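ScaE cell-surface anchored scaffoldin protein (Ruminococcus flavefaciens, PDB 2ZF9) probably holds cellulosome components at the bacterial cell surface, this part being its cohesin module, a dockerin-binding domain. Local coordinates at residues P32-A43 with G179-E188; M53-Y64 with N119-F129. All coordinates share one frame; numbering follows the deposited sequence.

Overall arrangement
After a short strand 14-15 near the N terminus, the chain lays down strand 33-41, then turns back into strand 50-58, its antiparallel neighbour. Interaction 2 (53-64 with 119-129) closes the shorter loop, bringing strand 124-132 against strand 50-58 after 54 intervening residues without helix. Interaction 1 (32-43 with 179-188) closes the longer loop of 135 residues, where strand 180-187, directly after helix 166-178, returns beside strand 33-41. The smaller loop therefore lies wholly within the larger. With centres 16 Å apart, the two contacts join through the 33-41/50-58 pairing, where Ser35 O and Ser56 N are 2.8 Å apart, giving the strand order 180-187, 33-41, 50-58, 124-132.

Interaction 1 (P32-A43 with G179-E188); sequences PTLSITKKTLTA and GIEQGYIQVE
Leu34 with Ile180 and Ser35 with Glu181 form the first half of a parallel ladder; after a break around Thr37 and Gln182, strands 38-41 and 183-187 continue it at 16° to one another, their axes 4.7 Å apart at closest approach. Backbone bonds cross in both directions on each side of the break, the first from Leu34 N to Gly179 O (2.8 Å) and the last from Glu188 N to Leu41 O. At the break Gly183 CA lies 3.3 Å from Thr37 O, and a beta carbon on it would clash with that oxygen. Tyr184 N picks up Thr37 O again, while Thr37 OG1 turns to Glu54 N on the next strand.

On the face bearing Ser35, Lys38 and Thr40, Lys38 runs extended from CG onward and lays its aliphatic part over one face of the Tyr184 ring. CB sits 4.0 Å from the ring centroid, 27° off the normal, a CH-pi contact. The ring's CG stands between the backbone N and carbonyl carbon (chi1 50°), which brings the ring toward Lys38; Lys142 adds a cation-pi contact. Beyond the ring, Lys38 NZ forms a weak salt bridge with Glu181 OE2 (3.4 Å), the two side chains crossing at about a right angle. An alanine in place of Tyr184 is likely to leave the Lys38 methylenes without their aromatic support and the Lys38 ammonium freer to swing away from Glu181. Farther along, Gln186 NE2 donates in its amide plane to Thr40 OG1 (3.0 Å).

The other face is mostly apolar, apart from Lys39, whose end leads away: Ile180 CD1 packs on Leu34 CB, and Leu41 CD1 meets Ile185 CG2 at 3.7 Å. Helix 166-178 touches Leu34. Chemistry thus divides largely by face, buried hydrocarbon against a partly exposed polar surface.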
# COMPACT_ATOMS: atom_id res chain seq x y z
N PRO A 32 4.37 -0.13 12.51
CA PRO A 32 3.33 -0.53 11.56
C PRO A 32 3.76 -1.56 10.52
O PRO A 32 4.92 -1.65 10.14
CB PRO A 32 2.94 0.78 10.87
CG PRO A 32 3.50 1.92 11.79
CD PRO A 32 4.77 1.28 12.37
N THR A 33 2.81 -2.39 10.10
CA THR A 33 3.04 -3.21 8.93
C THR A 33 2.01 -2.79 7.91
O THR A 33 0.82 -2.84 8.21
CB THR A 33 2.84 -4.72 9.22
OG1 THR A 33 3.76 -5.11 10.25
CG2 THR A 33 3.12 -5.54 7.98
N LEU A 34 2.48 -2.43 6.72
CA LEU A 34 1.57 -2.21 5.60
C LEU A 34 1.68 -3.43 4.72
O LEU A 34 2.81 -3.85 4.39
CB LEU A 34 1.98 -0.98 4.80
CG LEU A 34 1.98 0.34 5.55
CD1 LEU A 34 2.29 1.47 4.55
CD2 LEU A 34 0.64 0.54 6.23
N SER A 35 0.54 -4.00 4.34
CA SER A 35 0.58 -5.20 3.51
C SER A 35 -0.41 -5.11 2.36
O SER A 35 -1.49 -4.50 2.49
CB SER A 35 0.34 -6.47 4.36
OG SER A 35 -0.91 -6.41 5.00
N ILE A 36 -0.03 -5.69 1.23
CA ILE A 36 -0.92 -5.76 0.05
C ILE A 36 -1.27 -7.22 -0.16
O ILE A 36 -0.44 -8.11 0.06
CB ILE A 36 -0.25 -5.17 -1.18
CG1 ILE A 36 -0.07 -3.64 -0.98
CG2 ILE A 36 -1.03 -5.53 -2.49
CD1 ILE A 36 0.77 -2.99 -2.09
N THR A 37 -2.52 -7.43 -0.59
CA THR A 37 -3.07 -8.75 -0.89
C THR A 37 -2.10 -9.63 -1.69
O THR A 37 -1.50 -9.19 -2.66
CB THR A 37 -4.40 -8.60 -1.71
OG1 THR A 37 -5.27 -7.65 -1.05
CG2 THR A 37 -5.11 -9.96 -1.84
N LYS A 38 -1.97 -10.88 -1.26
CA LYS A 38 -1.26 -11.91 -2.03
C LYS A 38 -2.31 -12.83 -2.60
O LYS A 38 -2.84 -13.69 -1.89
CB LYS A 38 -0.29 -12.67 -1.13
CG LYS A 38 0.86 -11.81 -0.68
CD LYS A 38 1.65 -12.49 0.41
CE LYS A 38 2.82 -11.62 0.83
NZ LYS A 38 3.75 -12.34 1.75
N LYS A 39 -2.63 -12.62 -3.88
CA LYS A 39 -3.77 -13.28 -4.48
C LYS A 39 -3.31 -14.38 -5.42
O LYS A 39 -2.48 -14.13 -6.30
CB LYS A 39 -4.63 -12.26 -5.24
CG LYS A 39 -5.91 -12.82 -5.86
CD LYS A 39 -6.94 -13.22 -4.78
CE LYS A 39 -7.94 -12.13 -4.50
NZ LYS A 39 -9.28 -12.77 -4.32
N THR A 40 -3.88 -15.58 -5.27
CA THR A 40 -3.64 -16.66 -6.24
C THR A 40 -4.92 -16.98 -7.00
O THR A 40 -5.97 -17.16 -6.41
CB THR A 40 -3.05 -17.93 -5.58
OG1 THR A 40 -1.87 -17.58 -4.84
CG2 THR A 40 -2.67 -18.99 -6.65
N LEU A 41 -4.82 -16.99 -8.32
CA LEU A 41 -5.95 -17.26 -9.18
C LEU A 41 -5.75 -18.63 -9.85
O LEU A 41 -4.63 -19.06 -10.06
CB LEU A 41 -6.06 -16.18 -10.24
CG LEU A 41 -6.32 -14.74 -9.79
CD1 LEU A 41 -6.35 -13.87 -11.01
CD2 LEU A 41 -7.64 -14.61 -8.98
N THR A 42 -6.84 -19.31 -10.19
CA THR A 42 -6.73 -20.51 -11.04
C THR A 42 -6.35 -20.06 -12.44
O THR A 42 -6.67 -18.95 -12.85
CB THR A 42 -8.05 -21.30 -11.12
OG1 THR A 42 -9.01 -20.57 -11.88
CG2 THR A 42 -8.61 -21.56 -9.73
N ALA A 43 -5.64 -20.92 -13.17
CA ALA A 43 -5.36 -20.65 -14.57
C ALA A 43 -6.66 -20.41 -15.34
O ALA A 43 -6.70 -19.62 -16.29
CB ALA A 43 -4.59 -21.79 -15.16
N GLY A 179 8.65 -2.30 7.46
CA GLY A 179 7.26 -2.69 7.73
C GLY A 179 6.43 -2.91 6.48
O GLY A 179 5.20 -2.83 6.54
N ILE A 180 7.08 -3.19 5.34
CA ILE A 180 6.29 -3.39 4.11
C ILE A 180 6.22 -4.86 3.77
O ILE A 180 7.26 -5.50 3.65
CB ILE A 180 6.84 -2.59 2.90
CG1 ILE A 180 6.94 -1.08 3.21
CG2 ILE A 180 5.96 -2.88 1.68
CD1 ILE A 180 5.60 -0.42 3.66
N GLU A 181 5.00 -5.38 3.62
CA GLU A 181 4.77 -6.71 3.09
C GLU A 181 4.16 -6.58 1.68
O GLU A 181 2.99 -6.24 1.53
CB GLU A 181 3.90 -7.50 4.05
CG GLU A 181 3.69 -8.99 3.70
CD GLU A 181 2.55 -9.63 4.53
OE1 GLU A 181 2.33 -9.20 5.70
OE2 GLU A 181 1.86 -10.56 4.01
N GLN A 182 4.97 -6.78 0.65
CA GLN A 182 4.52 -6.55 -0.72
C GLN A 182 3.52 -7.66 -1.13
O GLN A 182 3.49 -8.76 -0.53
CB GLN A 182 5.71 -6.53 -1.71
CG GLN A 182 6.83 -5.51 -1.41
CD GLN A 182 6.37 -4.04 -1.52
OE1 GLN A 182 5.19 -3.74 -1.36
NE2 GLN A 182 7.31 -3.13 -1.80
N GLY A 183 2.70 -7.36 -2.13
CA GLY A 183 1.73 -8.32 -2.60
C GLY A 183 1.88 -8.65 -4.07
O GLY A 183 2.90 -8.30 -4.71
N TYR A 184 0.89 -9.36 -4.60
CA TYR A 184 0.92 -9.80 -5.98
C TYR A 184 -0.39 -10.43 -6.39
O TYR A 184 -1.24 -10.76 -5.53
CB TYR A 184 2.05 -10.83 -6.22
CG TYR A 184 2.07 -11.97 -5.24
CD1 TYR A 184 3.05 -12.04 -4.24
CD2 TYR A 184 1.09 -12.97 -5.29
CE1 TYR A 184 3.06 -13.10 -3.32
CE2 TYR A 184 1.09 -14.04 -4.35
CZ TYR A 184 2.08 -14.10 -3.40
OH TYR A 184 2.08 -15.13 -2.49
N ILE A 185 -0.55 -10.59 -7.70
CA ILE A 185 -1.52 -11.51 -8.25
C ILE A 185 -0.70 -12.59 -8.96
O ILE A 185 0.14 -12.27 -9.81
CB ILE A 185 -2.47 -10.82 -9.26
CG1 ILE A 185 -3.22 -9.66 -8.58
CG2 ILE A 185 -3.45 -11.89 -9.89
CD1 ILE A 185 -3.93 -8.70 -9.59
N GLN A 186 -0.93 -13.85 -8.63
CA GLN A 186 -0.24 -14.91 -9.36
C GLN A 186 -1.23 -15.96 -9.84
O GLN A 186 -2.33 -16.10 -9.27
CB GLN A 186 0.85 -15.56 -8.50
CG GLN A 186 0.30 -16.32 -7.32
CD GLN A 186 1.43 -16.95 -6.53
OE1 GLN A 186 2.59 -16.83 -6.91
NE2 GLN A 186 1.09 -17.61 -5.42
N VAL A 187 -0.86 -16.65 -10.91
CA VAL A 187 -1.72 -17.69 -11.48
C VAL A 187 -1.20 -19.02 -10.95
O VAL A 187 -0.01 -19.32 -11.07
CB VAL A 187 -1.66 -17.69 -13.02
CG1 VAL A 187 -2.69 -18.67 -13.60
CG2 VAL A 187 -1.88 -16.28 -13.58
N GLU A 188 -2.09 -19.81 -10.34
CA GLU A 188 -1.72 -21.13 -9.85
C GLU A 188 -0.94 -21.92 -10.91
O GLU A 188 -1.34 -21.98 -12.08
CB GLU A 188 -2.97 -21.91 -9.42
CG GLU A 188 -2.67 -23.17 -8.60
CD GLU A 188 -2.46 -22.87 -7.13
OE1 GLU A 188 -1.30 -22.97 -6.65
OE2 GLU A 188 -3.45 -22.53 -6.45
O HOH W 1 1.16 -9.07 1.71
O HOH W 2 -0.96 -9.95 2.79
O HOH W 3 5.70 -10.39 0.26

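Interaction 2 (M53-Y64 with N119-F129); sequences MELSVEGAADKY and NNGKDGVLWSF
A classic beta bulge marks this antiparallel strand pair of the cohesin module: Leu55 O accepts from both Leu126 N (2.8 Å) and Trp127 N (3.2 Å), shifting the register by one residue. Before the bulge, Met53, a selenomethionine, forms a hydrogen-bonded pair with Phe129; after it, Val57 does so with Gly124. The N-to-C directions of the strands stand at 138°, some 42° from antiparallel, consistent with strong twist at the bulge.

Met53 CB lies over one face of the Phe129 ring, 3.8 Å from its centroid, while Phe110 meets that ring edge-to-face. Val57 CG2 packs on Leu126 CB on the buried side. On the opposite, partly exposed face, Glu54 passes at about a right angle to Val125, its CD 3.5 Å from Val125 CG2.

Past the strands, Asp123 grips the turning backbone: OD1 takes Ala60 N on its syn lone pair, and OD2 takes Gly59 N from above the carboxylate plane. Asp62 N donates to Gly121 O, and Gly121 N to Tyr64 O. Asp62, within the type II turn Ala60-Lys63, offers the syn lone pair of OD1 to Lys122 NZ (2.8 Å), a salt bridge. The Tyr64 ring, stacked with Phe159, presents a face to Gly121 CA, and its OH donates to Lys122 O (2.7 Å).

Hydrocarbon and aromatic packing therefore backs one face of the strands, whereas backbone bonds, side-chain bonds and one salt bridge together fix the loops.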
# COMPACT_ATOMS: atom_id res chain seq x y z
N MSE A 53 -7.94 -5.76 -4.78
CA MSE A 53 -6.72 -5.76 -3.97
C MSE A 53 -6.88 -4.81 -2.79
O MSE A 53 -7.62 -3.82 -2.90
CB MSE A 53 -5.54 -5.31 -4.85
CG MSE A 53 -5.30 -6.21 -6.11
SE MSE A 53 -4.70 -8.01 -5.53
CE MSE A 53 -2.81 -7.53 -5.12
N GLU A 54 -6.21 -5.11 -1.68
CA GLU A 54 -6.28 -4.30 -0.45
C GLU A 54 -4.90 -3.93 0.08
O GLU A 54 -4.02 -4.79 0.18
CB GLU A 54 -7.04 -5.04 0.65
CG GLU A 54 -8.52 -5.27 0.30
CD GLU A 54 -9.22 -6.24 1.23
OE1 GLU A 54 -8.58 -7.16 1.81
OE2 GLU A 54 -10.44 -6.05 1.38
N LEU A 55 -4.74 -2.66 0.43
CA LEU A 55 -3.63 -2.23 1.25
C LEU A 55 -4.12 -2.15 2.68
O LEU A 55 -5.05 -1.39 2.99
CB LEU A 55 -3.07 -0.88 0.78
CG LEU A 55 -1.99 -0.16 1.63
CD1 LEU A 55 -0.71 -0.94 1.68
CD2 LEU A 55 -1.69 1.23 1.01
N SER A 56 -3.51 -2.95 3.56
CA SER A 56 -3.91 -3.00 4.98
C SER A 56 -2.85 -2.48 5.93
O SER A 56 -1.67 -2.46 5.59
CB SER A 56 -4.25 -4.47 5.36
OG SER A 56 -5.39 -4.89 4.62
N VAL A 57 -3.31 -2.07 7.12
CA VAL A 57 -2.46 -1.56 8.21
C VAL A 57 -2.64 -2.45 9.43
O VAL A 57 -3.76 -2.84 9.76
CB VAL A 57 -2.88 -0.13 8.64
CG1 VAL A 57 -2.06 0.35 9.84
CG2 VAL A 57 -2.73 0.88 7.50
N GLU A 58 -1.55 -2.82 10.08
CA GLU A 58 -1.61 -3.57 11.32
C GLU A 58 -0.61 -2.94 12.26
O GLU A 58 0.42 -2.42 11.81
CB GLU A 58 -1.22 -5.03 11.05
CG GLU A 58 -1.73 -5.99 12.11
CD GLU A 58 -1.24 -7.45 11.89
OE1 GLU A 58 -1.35 -7.99 10.75
OE2 GLU A 58 -0.75 -8.03 12.89
N GLY A 59 -0.93 -2.91 13.55
CA GLY A 59 0.04 -2.50 14.54
C GLY A 59 0.13 -1.01 14.74
O GLY A 59 1.06 -0.56 15.41
N ALA A 60 -0.81 -0.23 14.20
CA ALA A 60 -0.72 1.23 14.30
C ALA A 60 -2.01 1.91 14.80
O ALA A 60 -2.11 3.14 14.72
CB ALA A 60 -0.34 1.81 12.94
N ALA A 61 -2.99 1.14 15.29
CA ALA A 61 -4.30 1.72 15.64
C ALA A 61 -4.11 2.81 16.68
O ALA A 61 -3.35 2.64 17.62
CB ALA A 61 -5.24 0.63 16.16
N ASP A 62 -4.80 3.93 16.48
CA ASP A 62 -4.75 5.11 17.34
C ASP A 62 -3.40 5.80 17.41
O ASP A 62 -3.18 6.64 18.28
CB ASP A 62 -5.31 4.81 18.75
CG ASP A 62 -6.69 4.18 18.69
OD1 ASP A 62 -7.53 4.68 17.91
OD2 ASP A 62 -6.92 3.18 19.39
N LYS A 63 -2.51 5.49 16.47
CA LYS A 63 -1.15 6.08 16.52
C LYS A 63 -0.76 6.90 15.29
O LYS A 63 0.33 7.49 15.24
CB LYS A 63 -0.10 4.96 16.64
CG LYS A 63 -0.27 4.04 17.84
CD LYS A 63 -0.20 4.82 19.14
CE LYS A 63 -0.31 3.86 20.35
NZ LYS A 63 -0.15 4.70 21.58
N TYR A 64 -1.61 6.91 14.28
CA TYR A 64 -1.28 7.63 13.06
C TYR A 64 -2.46 8.39 12.51
O TYR A 64 -3.62 8.19 12.94
CB TYR A 64 -0.70 6.64 12.00
CG TYR A 64 -1.79 5.80 11.33
CD1 TYR A 64 -2.31 4.65 11.95
CD2 TYR A 64 -2.32 6.17 10.10
CE1 TYR A 64 -3.32 3.90 11.34
CE2 TYR A 64 -3.34 5.43 9.48
CZ TYR A 64 -3.84 4.30 10.12
OH TYR A 64 -4.84 3.57 9.55
N ASN A 119 -4.96 11.41 16.05
CA ASN A 119 -4.43 10.15 15.59
C ASN A 119 -5.49 9.06 15.63
O ASN A 119 -5.43 8.13 16.44
CB ASN A 119 -3.18 9.75 16.40
CG ASN A 119 -2.05 10.71 16.20
OD1 ASN A 119 -1.78 11.13 15.08
ND2 ASN A 119 -1.35 11.08 17.30
N ASN A 120 -6.48 9.19 14.76
CA ASN A 120 -7.58 8.25 14.75
C ASN A 120 -7.59 7.28 13.56
O ASN A 120 -8.60 6.65 13.27
CB ASN A 120 -8.94 8.97 14.96
CG ASN A 120 -9.22 10.02 13.92
OD1 ASN A 120 -8.45 10.19 12.96
ND2 ASN A 120 -10.34 10.75 14.08
N GLY A 121 -6.44 7.09 12.92
CA GLY A 121 -6.30 5.92 12.05
C GLY A 121 -6.44 4.61 12.82
O GLY A 121 -6.11 4.53 14.01
N LYS A 122 -6.92 3.57 12.14
CA LYS A 122 -7.12 2.24 12.72
C LYS A 122 -6.37 1.17 11.91
O LYS A 122 -5.81 1.45 10.85
CB LYS A 122 -8.63 1.91 12.74
CG LYS A 122 -9.51 2.89 13.55
CD LYS A 122 -9.19 2.76 15.06
CE LYS A 122 -10.28 3.43 15.93
NZ LYS A 122 -9.88 3.34 17.39
N ASP A 123 -6.35 -0.05 12.44
CA ASP A 123 -5.85 -1.18 11.70
C ASP A 123 -6.95 -1.68 10.77
O ASP A 123 -8.12 -1.32 10.93
CB ASP A 123 -5.47 -2.28 12.69
CG ASP A 123 -4.15 -2.01 13.38
OD1 ASP A 123 -3.43 -1.03 13.04
OD2 ASP A 123 -3.82 -2.81 14.28
N GLY A 124 -6.58 -2.52 9.82
CA GLY A 124 -7.54 -3.07 8.87
C GLY A 124 -7.26 -2.57 7.46
O GLY A 124 -6.16 -2.08 7.16
N VAL A 125 -8.26 -2.66 6.59
CA VAL A 125 -8.08 -2.24 5.18
C VAL A 125 -8.09 -0.70 5.06
O VAL A 125 -9.09 -0.04 5.39
CB VAL A 125 -9.20 -2.82 4.26
CG1 VAL A 125 -9.08 -2.26 2.83
CG2 VAL A 125 -9.12 -4.33 4.20
N LEU A 126 -6.99 -0.14 4.56
CA LEU A 126 -6.90 1.28 4.34
C LEU A 126 -7.49 1.65 2.97
O LEU A 126 -8.30 2.61 2.85
CB LEU A 126 -5.44 1.74 4.49
CG LEU A 126 -5.15 3.23 4.68
CD1 LEU A 126 -5.59 3.67 6.05
CD2 LEU A 126 -3.63 3.56 4.43
N TRP A 127 -7.08 0.91 1.92
CA TRP A 127 -7.57 1.20 0.57
C TRP A 127 -7.87 -0.09 -0.13
O TRP A 127 -7.16 -1.10 0.05
CB TRP A 127 -6.54 1.97 -0.25
CG TRP A 127 -6.32 3.32 0.24
CD1 TRP A 127 -5.27 3.76 1.03
CD2 TRP A 127 -7.13 4.46 -0.04
NE1 TRP A 127 -5.42 5.10 1.28
CE2 TRP A 127 -6.55 5.56 0.63
CE3 TRP A 127 -8.31 4.67 -0.80
CZ2 TRP A 127 -7.08 6.86 0.57
CZ3 TRP A 127 -8.84 5.96 -0.85
CH2 TRP A 127 -8.22 7.04 -0.18
N SER A 128 -8.95 -0.08 -0.91
CA SER A 128 -9.27 -1.18 -1.77
C SER A 128 -9.24 -0.67 -3.24
O SER A 128 -9.61 0.46 -3.51
CB SER A 128 -10.66 -1.70 -1.35
OG SER A 128 -11.17 -2.55 -2.32
N PHE A 129 -8.85 -1.51 -4.18
CA PHE A 129 -8.71 -1.10 -5.58
C PHE A 129 -8.73 -2.35 -6.47
O PHE A 129 -8.59 -3.47 -5.97
CB PHE A 129 -7.41 -0.27 -5.83
CG PHE A 129 -6.13 -0.95 -5.36
CD1 PHE A 129 -5.80 -1.00 -4.00
CD2 PHE A 129 -5.26 -1.56 -6.29
CE1 PHE A 129 -4.61 -1.60 -3.57
CE2 PHE A 129 -4.06 -2.17 -5.86
CZ PHE A 129 -3.76 -2.20 -4.49
O HOH W 4 -12.08 -4.47 0.11
O HOH W 5 -2.80 -1.95 16.53
O HOH W 6 -7.91 7.85 18.46